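Local coordinates for protein phosphoribosylformylglycinamidine synthase 2 (Thermus thermophilus, PDB 3VIU) that belongs to the PurM/PurL (AIR synthase-related) superfamily of enzymes and binds ADP and a magnesium ion, at residues K693-L698 against L704-E709; M633-G638 against S713-P718. All coordinates share one frame; numbering follows the deposited sequence.

Contact 1 of 2, residues K693-L698 against L704-E709; sequences KSLTVL and LEWSLE
Val697 and Leu704 form a hydrogen-bonded antiparallel pair, Val697 N to Leu704 O and Leu704 N to Val697 O both 2.8 Å and almost straight (178°). Leu695 and Trp706 repeat the arrangement, and Leu708, first in its helix, bonds through N to Lys693 O and packs CG 3.3 Å from Lys693 C, with CD2 over the Ser694 backbone. The packed face carries Leu695, Val697, Leu704 and Trp706. With CG beside its backbone N (chi1 -61°), the Trp706 side chain runs beside that of Leu695, Leu695 CD2 lying 4.1 Å from Trp706 CE3, and is crossed at a slant by Val697, whose CG2 comes to CZ3. Branched Val697 suits an extended strand, and the indole's long rim reaches both neighbours. The looser opposite face is polar: Thr696 OG1 donates to Glu705 OE1 over 3.0 Å, on the anti side and 32° out of the carboxylate plane, while a water joins Glu705 OE2 to Ser694 OG. This beta hairpin ends the sheet of the second C-terminal AIR synthase-related domain, strand 702-707 being outermost within the chain; strand 641-644 flanks strand 694-699, helix 625-634 touches Val697 and Trp706, and helix 391-399 receives the indole, whose NE1 bonds to Gln392 O.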
ATOM      1  N   LYS A 693      17.243 -14.396 -29.861  1.00 16.42           N
ATOM      2  CA  LYS A 693      16.323 -15.200 -29.077  1.00 16.35           C
ATOM      3  C   LYS A 693      17.056 -15.945 -27.975  1.00 16.06           C
ATOM      4  O   LYS A 693      16.743 -17.095 -27.666  1.00 14.08           O
ATOM      5  CB  LYS A 693      15.567 -16.187 -29.971  1.00 18.76           C
ATOM      6  CG  LYS A 693      14.478 -15.538 -30.823  1.00 22.79           C
ATOM      7  CD  LYS A 693      14.922 -15.358 -32.268  1.00 25.48           C
ATOM      8  CE  LYS A 693      13.797 -14.764 -33.124  1.00 30.55           C
ATOM      9  NZ  LYS A 693      14.101 -14.803 -34.591  1.00 29.77           N
ATOM     10  N   SER A 694      18.043 -15.275 -27.392  1.00 15.25           N
ATOM     11  CA  SER A 694      18.806 -15.845 -26.292  1.00 16.25           C
ATOM     12  C   SER A 694      19.321 -14.767 -25.363  1.00 14.81           C
ATOM     13  O   SER A 694      19.383 -13.593 -25.721  1.00 14.51           O
ATOM     14  CB  SER A 694      20.015 -16.634 -26.807  1.00 17.80           C
ATOM     15  OG  SER A 694      19.624 -17.868 -27.382  1.00 27.36           O
ATOM     16  N   LEU A 695      19.653 -15.178 -24.150  1.00 13.25           N
ATOM     17  CA  LEU A 695      20.272 -14.286 -23.188  1.00 11.51           C
ATOM     18  C   LEU A 695      21.670 -14.899 -23.175  1.00 10.98           C
ATOM     19  O   LEU A 695      21.825 -16.085 -22.870  1.00 10.54           O
ATOM     20  CB  LEU A 695      19.635 -14.403 -21.806  1.00  9.44           C
ATOM     21  CG  LEU A 695      20.442 -13.682 -20.725  1.00  9.15           C
ATOM     22  CD1 LEU A 695      20.546 -12.207 -21.083  1.00 10.41           C
ATOM     23  CD2 LEU A 695      19.789 -13.855 -19.357  1.00  8.93           C
ATOM     24  N   THR A 696      22.672 -14.111 -23.547  1.00 11.02           N
ATOM     25  CA  THR A 696      24.049 -14.588 -23.603  1.00 11.01           C
ATOM     26  C   THR A 696      24.948 -13.727 -22.717  1.00 11.72           C
ATOM     27  O   THR A 696      24.983 -12.500 -22.853  1.00 11.24           O
ATOM     28  CB  THR A 696      24.560 -14.561 -25.057  1.00 12.81           C
ATOM     29  OG1 THR A 696      23.708 -15.376 -25.867  1.00 13.84           O
ATOM     30  CG2 THR A 696      25.990 -15.087 -25.148  1.00 11.55           C
ATOM     31  N   VAL A 697      25.682 -14.373 -21.815  1.00 10.37           N
ATOM     32  CA  VAL A 697      26.537 -13.649 -20.887  1.00 11.69           C
ATOM     33  C   VAL A 697      27.986 -14.115 -20.889  1.00 13.61           C
ATOM     34  O   VAL A 697      28.285 -15.250 -20.510  1.00 13.59           O
ATOM     35  CB  VAL A 697      26.009 -13.767 -19.430  1.00 12.95           C
ATOM     36  CG1 VAL A 697      26.870 -12.915 -18.501  1.00 10.65           C
ATOM     37  CG2 VAL A 697      24.530 -13.346 -19.358  1.00  8.47           C
ATOM     38  N   LEU A 698      28.887 -13.236 -21.312  1.00 14.55           N
ATOM     39  CA  LEU A 698      30.298 -13.575 -21.324  1.00 16.07           C
ATOM     40  C   LEU A 698      30.872 -13.259 -19.951  1.00 17.41           C
ATOM     41  O   LEU A 698      30.650 -12.176 -19.407  1.00 17.65           O
ATOM     42  CB  LEU A 698      31.046 -12.781 -22.405  1.00 14.31           C
ATOM     43  CG  LEU A 698      32.570 -12.977 -22.458  1.00 12.76           C
ATOM     44  CD1 LEU A 698      32.912 -14.423 -22.746  1.00 10.16           C
ATOM     45  CD2 LEU A 698      33.163 -12.083 -23.519  1.00 12.39           C
ATOM     46  N   LEU A 704      27.894 -18.037 -20.749  1.00 18.37           N
ATOM     47  CA  LEU A 704      26.726 -18.665 -20.152  1.00 16.91           C
ATOM     48  C   LEU A 704      25.615 -18.326 -21.139  1.00 16.76           C
ATOM     49  O   LEU A 704      25.572 -17.207 -21.649  1.00 17.30           O
ATOM     50  CB  LEU A 704      26.426 -18.043 -18.790  1.00 16.00           C
ATOM     51  CG  LEU A 704      27.468 -18.219 -17.686  1.00 16.04           C
ATOM     52  CD1 LEU A 704      27.038 -17.424 -16.444  1.00 15.33           C
ATOM     53  CD2 LEU A 704      27.621 -19.697 -17.357  1.00 13.47           C
ATOM     54  N   GLU A 705      24.729 -19.276 -21.417  1.00 16.23           N
ATOM     55  CA  GLU A 705      23.658 -19.039 -22.375  1.00 17.08           C
ATOM     56  C   GLU A 705      22.337 -19.751 -22.104  1.00 15.60           C
ATOM     57  O   GLU A 705      22.305 -20.902 -21.685  1.00 14.20           O
ATOM     58  CB  GLU A 705      24.146 -19.404 -23.775  1.00 19.05           C
ATOM     59  CG  GLU A 705      23.088 -19.269 -24.848  1.00 27.06           C
ATOM     60  CD  GLU A 705      23.683 -19.225 -26.246  1.00 32.25           C
ATOM     61  OE1 GLU A 705      24.372 -18.227 -26.577  1.00 35.28           O
ATOM     62  OE2 GLU A 705      23.468 -20.191 -27.011  1.00 34.80           O
ATOM     63  N   TRP A 706      21.244 -19.043 -22.363  1.00 16.08           N
ATOM     64  CA  TRP A 706      19.894 -19.577 -22.187  1.00 15.19           C
ATOM     65  C   TRP A 706      19.035 -19.115 -23.361  1.00 15.91           C
ATOM     66  O   TRP A 706      19.217 -18.003 -23.873  1.00 14.58           O
ATOM     67  CB  TRP A 706      19.256 -19.034 -20.918  1.00 10.86           C
ATOM     68  CG  TRP A 706      19.955 -19.374 -19.659  1.00 13.41           C
ATOM     69  CD1 TRP A 706      19.680 -20.414 -18.822  1.00 12.94           C
ATOM     70  CD2 TRP A 706      20.989 -18.612 -19.024  1.00 12.90           C
ATOM     71  NE1 TRP A 706      20.467 -20.340 -17.696  1.00 13.22           N
ATOM     72  CE2 TRP A 706      21.279 -19.243 -17.795  1.00 12.94           C
ATOM     73  CE3 TRP A 706      21.695 -17.456 -19.374  1.00 11.12           C
ATOM     74  CZ2 TRP A 706      22.241 -18.757 -16.914  1.00 11.05           C
ATOM     75  CZ3 TRP A 706      22.652 -16.974 -18.500  1.00 12.33           C
ATOM     76  CH2 TRP A 706      22.916 -17.625 -17.281  1.00 11.88           C
ATOM     77  N   SER A 707      18.107 -19.959 -23.795  1.00 14.65           N
ATOM     78  CA  SER A 707      17.215 -19.568 -24.873  1.00 15.65           C
ATOM     79  C   SER A 707      16.113 -18.773 -24.171  1.00 16.10           C
ATOM     80  O   SER A 707      15.848 -18.989 -22.988  1.00 18.14           O
ATOM     81  CB  SER A 707      16.626 -20.804 -25.557  1.00 14.56           C
ATOM     82  OG  SER A 707      15.861 -21.572 -24.639  1.00 18.20           O
ATOM     83  N   LEU A 708      15.474 -17.846 -24.870  1.00 16.91           N
ATOM     84  CA  LEU A 708      14.415 -17.073 -24.226  1.00 17.18           C
ATOM     85  C   LEU A 708      13.270 -18.007 -23.873  1.00 16.88           C
ATOM     86  O   LEU A 708      12.512 -17.757 -22.941  1.00 17.58           O
ATOM     87  CB  LEU A 708      13.922 -15.943 -25.139  1.00 14.03           C
ATOM     88  CG  LEU A 708      14.958 -14.903 -25.585  1.00 15.84           C
ATOM     89  CD1 LEU A 708      14.229 -13.625 -25.966  1.00 14.85           C
ATOM     90  CD2 LEU A 708      15.955 -14.609 -24.469  1.00 13.75           C
ATOM     91  N   GLU A 709      13.158 -19.099 -24.615  1.00 18.35           N
ATOM     92  CA  GLU A 709      12.104 -20.076 -24.359  1.00 20.50           C
ATOM     93  C   GLU A 709      12.196 -20.698 -22.967  1.00 16.66           C
ATOM     94  O   GLU A 709      11.222 -20.691 -22.222  1.00 16.22           O
ATOM     95  CB  GLU A 709      12.142 -21.191 -25.407  1.00 25.13           C
ATOM     96  CG  GLU A 709      11.062 -21.099 -26.472  1.00 34.41           C
ATOM     97  CD  GLU A 709      11.048 -22.323 -27.381  1.00 40.88           C
ATOM     98  OE1 GLU A 709      12.061 -22.553 -28.084  1.00 43.92           O
ATOM     99  OE2 GLU A 709      10.031 -23.058 -27.387  1.00 41.88           O
TER
HETATM  100  O   HOH W   1      20.723 -20.606 -27.070  1.00 38.15           O

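Contact 2 of 2, residues M633-G638 against S713-P718; sequences MTFPYG and SAWKAP
Phe635 and Trp715 meet ring on ring, an offset stack that accounts for the whole of this small contact. The Phe635 ring and the six-membered ring of Trp715 have centroids 4.2 Å apart, with planes inclined by 26°, so the two surfaces diverge across the overlap. Phe635 starts with CB pointing toward the helix, 4.1 Å from Trp715 CZ3 at the outer part of the indole. CG lies over the same benzenoid border, between CE3 and CZ3. From there the ring advances across the indole: CD2 is 3.4 Å from Trp715 CE3, and CE2 is 3.2 Å from Trp715 CD2, the fusion carbon, with CG of the five-membered ring also close. At the tip, CZ passes beyond the fused rings to meet Trp715 CB at 3.7 Å. One edge of the phenyl, CD2 and CE2, therefore presses closest, and both indole rings share the contact. In Trp715, CG anti to the backbone N (chi1 179°) swings the indole off the helix, and chi2 of 73° turns its face to the phenyl. Broad, flat aromatic rings suit a place where the backbones stay apart: the CA atoms of Phe635 and Trp715 are 9.3 Å from each other, and the side chains span the gap. The indole's polar atom has a partner away from the stack, a weak hydrogen bond from NE1 to Leu404 O. Within the second C-terminal AIR synthase-related domain, Phe635 and its segment 633-638 are thereby joined to helix 708-723, on which Phe635 also touches Leu711 and Leu712, while Leu399 of helix 391-399 packs against both aromatic residues.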
HETATM    1  N   MSE A 633      13.713  -8.630 -18.695  1.00 13.57           N
HETATM    2  CA  MSE A 633      13.594  -7.656 -19.770  1.00 16.18           C
HETATM    3  C   MSE A 633      13.361  -8.271 -21.139  1.00 15.45           C
HETATM    4  O   MSE A 633      12.933  -7.590 -22.064  1.00 16.74           O
HETATM    5  CB  MSE A 633      14.829  -6.756 -19.797  1.00 18.24           C
HETATM    6  CG  MSE A 633      14.988  -5.923 -18.537  1.00 23.26           C
HETATM    7 SE   MSE A 633      16.659  -4.936 -18.481  1.00 36.72          SE
HETATM    8  CE  MSE A 633      16.091  -3.276 -19.307  1.00 26.96           C
ATOM      9  N   THR A 634      13.626  -9.564 -21.261  1.00 15.72           N
ATOM     10  CA  THR A 634      13.443 -10.262 -22.525  1.00 14.88           C
ATOM     11  C   THR A 634      12.021 -10.829 -22.685  1.00 16.65           C
ATOM     12  O   THR A 634      11.591 -11.151 -23.795  1.00 16.33           O
ATOM     13  CB  THR A 634      14.421 -11.424 -22.633  1.00 14.04           C
ATOM     14  OG1 THR A 634      13.987 -12.481 -21.774  1.00 11.78           O
ATOM     15  CG2 THR A 634      15.816 -10.993 -22.204  1.00 11.60           C
ATOM     16  N   PHE A 635      11.293 -10.945 -21.578  1.00 17.14           N
ATOM     17  CA  PHE A 635       9.938 -11.500 -21.608  1.00 18.16           C
ATOM     18  C   PHE A 635       8.839 -10.704 -22.333  1.00 18.67           C
ATOM     19  O   PHE A 635       8.085 -11.264 -23.137  1.00 19.24           O
ATOM     20  CB  PHE A 635       9.449 -11.779 -20.180  1.00 17.64           C
ATOM     21  CG  PHE A 635      10.317 -12.731 -19.406  1.00 19.84           C
ATOM     22  CD1 PHE A 635      11.041 -13.731 -20.056  1.00 20.83           C
ATOM     23  CD2 PHE A 635      10.367 -12.663 -18.016  1.00 20.90           C
ATOM     24  CE1 PHE A 635      11.801 -14.652 -19.331  1.00 21.28           C
ATOM     25  CE2 PHE A 635      11.124 -13.579 -17.279  1.00 22.36           C
ATOM     26  CZ  PHE A 635      11.841 -14.576 -17.937  1.00 21.57           C
ATOM     27  N   PRO A 636       8.723  -9.394 -22.056  1.00 17.13           N
ATOM     28  CA  PRO A 636       7.684  -8.586 -22.703  1.00 17.34           C
ATOM     29  C   PRO A 636       7.566  -8.626 -24.228  1.00 16.27           C
ATOM     30  O   PRO A 636       6.455  -8.719 -24.751  1.00 15.79           O
ATOM     31  CB  PRO A 636       7.961  -7.180 -22.170  1.00 16.69           C
ATOM     32  CG  PRO A 636       8.494  -7.452 -20.802  1.00 13.85           C
ATOM     33  CD  PRO A 636       9.470  -8.582 -21.081  1.00 16.20           C
ATOM     34  N   TYR A 637       8.691  -8.565 -24.936  1.00 15.51           N
ATOM     35  CA  TYR A 637       8.670  -8.573 -26.401  1.00 14.97           C
ATOM     36  C   TYR A 637       9.440  -9.712 -27.045  1.00 15.13           C
ATOM     37  O   TYR A 637       9.509  -9.793 -28.266  1.00 16.38           O
ATOM     38  CB  TYR A 637       9.220  -7.254 -26.932  1.00 15.02           C
ATOM     39  CG  TYR A 637       8.400  -6.056 -26.533  1.00 17.15           C
ATOM     40  CD1 TYR A 637       7.250  -5.708 -27.245  1.00 16.73           C
ATOM     41  CD2 TYR A 637       8.758  -5.279 -25.428  1.00 16.75           C
ATOM     42  CE1 TYR A 637       6.477  -4.617 -26.871  1.00 17.70           C
ATOM     43  CE2 TYR A 637       7.991  -4.190 -25.043  1.00 17.74           C
ATOM     44  CZ  TYR A 637       6.852  -3.861 -25.770  1.00 18.08           C
ATOM     45  OH  TYR A 637       6.094  -2.772 -25.404  1.00 18.13           O
ATOM     46  N   GLY A 638      10.028 -10.585 -26.239  1.00 15.25           N
ATOM     47  CA  GLY A 638      10.771 -11.701 -26.800  1.00 15.28           C
ATOM     48  C   GLY A 638      12.065 -11.303 -27.492  1.00 16.62           C
ATOM     49  O   GLY A 638      12.516 -11.977 -28.419  1.00 17.79           O
ATOM     50  N   SER A 713       9.465 -20.280 -19.969  1.00 20.77           N
ATOM     51  CA  SER A 713       8.647 -21.346 -19.389  1.00 20.74           C
ATOM     52  C   SER A 713       8.919 -21.532 -17.906  1.00 19.88           C
ATOM     53  O   SER A 713       8.000 -21.769 -17.119  1.00 19.46           O
ATOM     54  CB  SER A 713       8.860 -22.670 -20.130  1.00 21.69           C
ATOM     55  OG  SER A 713      10.196 -23.120 -20.016  1.00 28.83           O
ATOM     56  N   ALA A 714      10.182 -21.406 -17.518  1.00 20.17           N
ATOM     57  CA  ALA A 714      10.550 -21.558 -16.113  1.00 19.61           C
ATOM     58  C   ALA A 714       9.887 -20.474 -15.253  1.00 17.50           C
ATOM     59  O   ALA A 714       9.428 -20.736 -14.149  1.00 16.59           O
ATOM     60  CB  ALA A 714      12.070 -21.495 -15.964  1.00 18.87           C
ATOM     61  N   TRP A 715       9.834 -19.262 -15.791  1.00 17.73           N
ATOM     62  CA  TRP A 715       9.259 -18.103 -15.115  1.00 17.18           C
ATOM     63  C   TRP A 715       7.733 -18.063 -15.107  1.00 18.45           C
ATOM     64  O   TRP A 715       7.129 -17.579 -14.155  1.00 19.92           O
ATOM     65  CB  TRP A 715       9.779 -16.841 -15.801  1.00 16.16           C
ATOM     66  CG  TRP A 715       9.278 -15.532 -15.246  1.00 15.23           C
ATOM     67  CD1 TRP A 715       9.641 -14.944 -14.068  1.00 14.73           C
ATOM     68  CD2 TRP A 715       8.412 -14.604 -15.905  1.00 12.87           C
ATOM     69  NE1 TRP A 715       9.064 -13.701 -13.959  1.00 12.26           N
ATOM     70  CE2 TRP A 715       8.306 -13.467 -15.075  1.00 13.06           C
ATOM     71  CE3 TRP A 715       7.719 -14.621 -17.123  1.00 15.02           C
ATOM     72  CZ2 TRP A 715       7.535 -12.352 -15.424  1.00 14.52           C
ATOM     73  CZ3 TRP A 715       6.949 -13.508 -17.472  1.00 15.65           C
ATOM     74  CH2 TRP A 715       6.867 -12.390 -16.624  1.00 15.38           C
ATOM     75  N   LYS A 716       7.116 -18.574 -16.168  1.00 20.14           N
ATOM     76  CA  LYS A 716       5.665 -18.544 -16.314  1.00 22.55           C
ATOM     77  C   LYS A 716       4.845 -19.568 -15.530  1.00 22.77           C
ATOM     78  O   LYS A 716       3.762 -19.245 -15.049  1.00 23.06           O
ATOM     79  CB  LYS A 716       5.309 -18.658 -17.802  1.00 24.11           C
ATOM     80  CG  LYS A 716       4.031 -17.921 -18.206  1.00 30.29           C
ATOM     81  CD  LYS A 716       2.756 -18.568 -17.634  1.00 33.35           C
ATOM     82  CE  LYS A 716       1.822 -17.536 -16.971  1.00 33.00           C
ATOM     83  NZ  LYS A 716       2.278 -17.120 -15.602  1.00 30.51           N
ATOM     84  N   ALA A 717       5.367 -20.781 -15.378  1.00 22.55           N
ATOM     85  CA  ALA A 717       4.648 -21.864 -14.701  1.00 23.26           C
ATOM     86  C   ALA A 717       4.349 -21.837 -13.192  1.00 24.33           C
ATOM     87  O   ALA A 717       3.222 -22.109 -12.789  1.00 25.62           O
ATOM     88  CB  ALA A 717       5.319 -23.192 -15.043  1.00 22.36           C
ATOM     89  N   PRO A 718       5.347 -21.522 -12.345  1.00 24.55           N
ATOM     90  CA  PRO A 718       5.206 -21.474 -10.879  1.00 23.42           C
ATOM     91  C   PRO A 718       3.900 -20.991 -10.250  1.00 24.55           C
ATOM     92  O   PRO A 718       3.155 -21.786  -9.686  1.00 24.13           O
ATOM     93  CB  PRO A 718       6.397 -20.633 -10.449  1.00 23.24           C
ATOM     94  CG  PRO A 718       7.440 -21.060 -11.429  1.00 25.15           C
ATOM     95  CD  PRO A 718       6.680 -21.034 -12.746  1.00 22.17           C
TER

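Helix 708-723 connects the two contacts, whose centres lie 13 Å apart. Contact 1 includes the start of the helix, where it leaves the hairpin, and contact 2 uses a later turn. Leu708 bridges them directly: its CD1 lies 3.4 Å from Gly638 O, and its CD2 lies 4.0 Å from Thr634 OG1, so the helix start packs beside the segment that bears Phe635. Helix 625-634 touches Val697, Trp706 and Leu708 of contact 1 and runs into contact 2, while helix 391-399 packs on both. The Trp715 side chain lies about 11 Å from the magnesium ion, too far to coordinate it; Asp430, Asn472 and Asp620, the residues of the metal site, belong to neither contact.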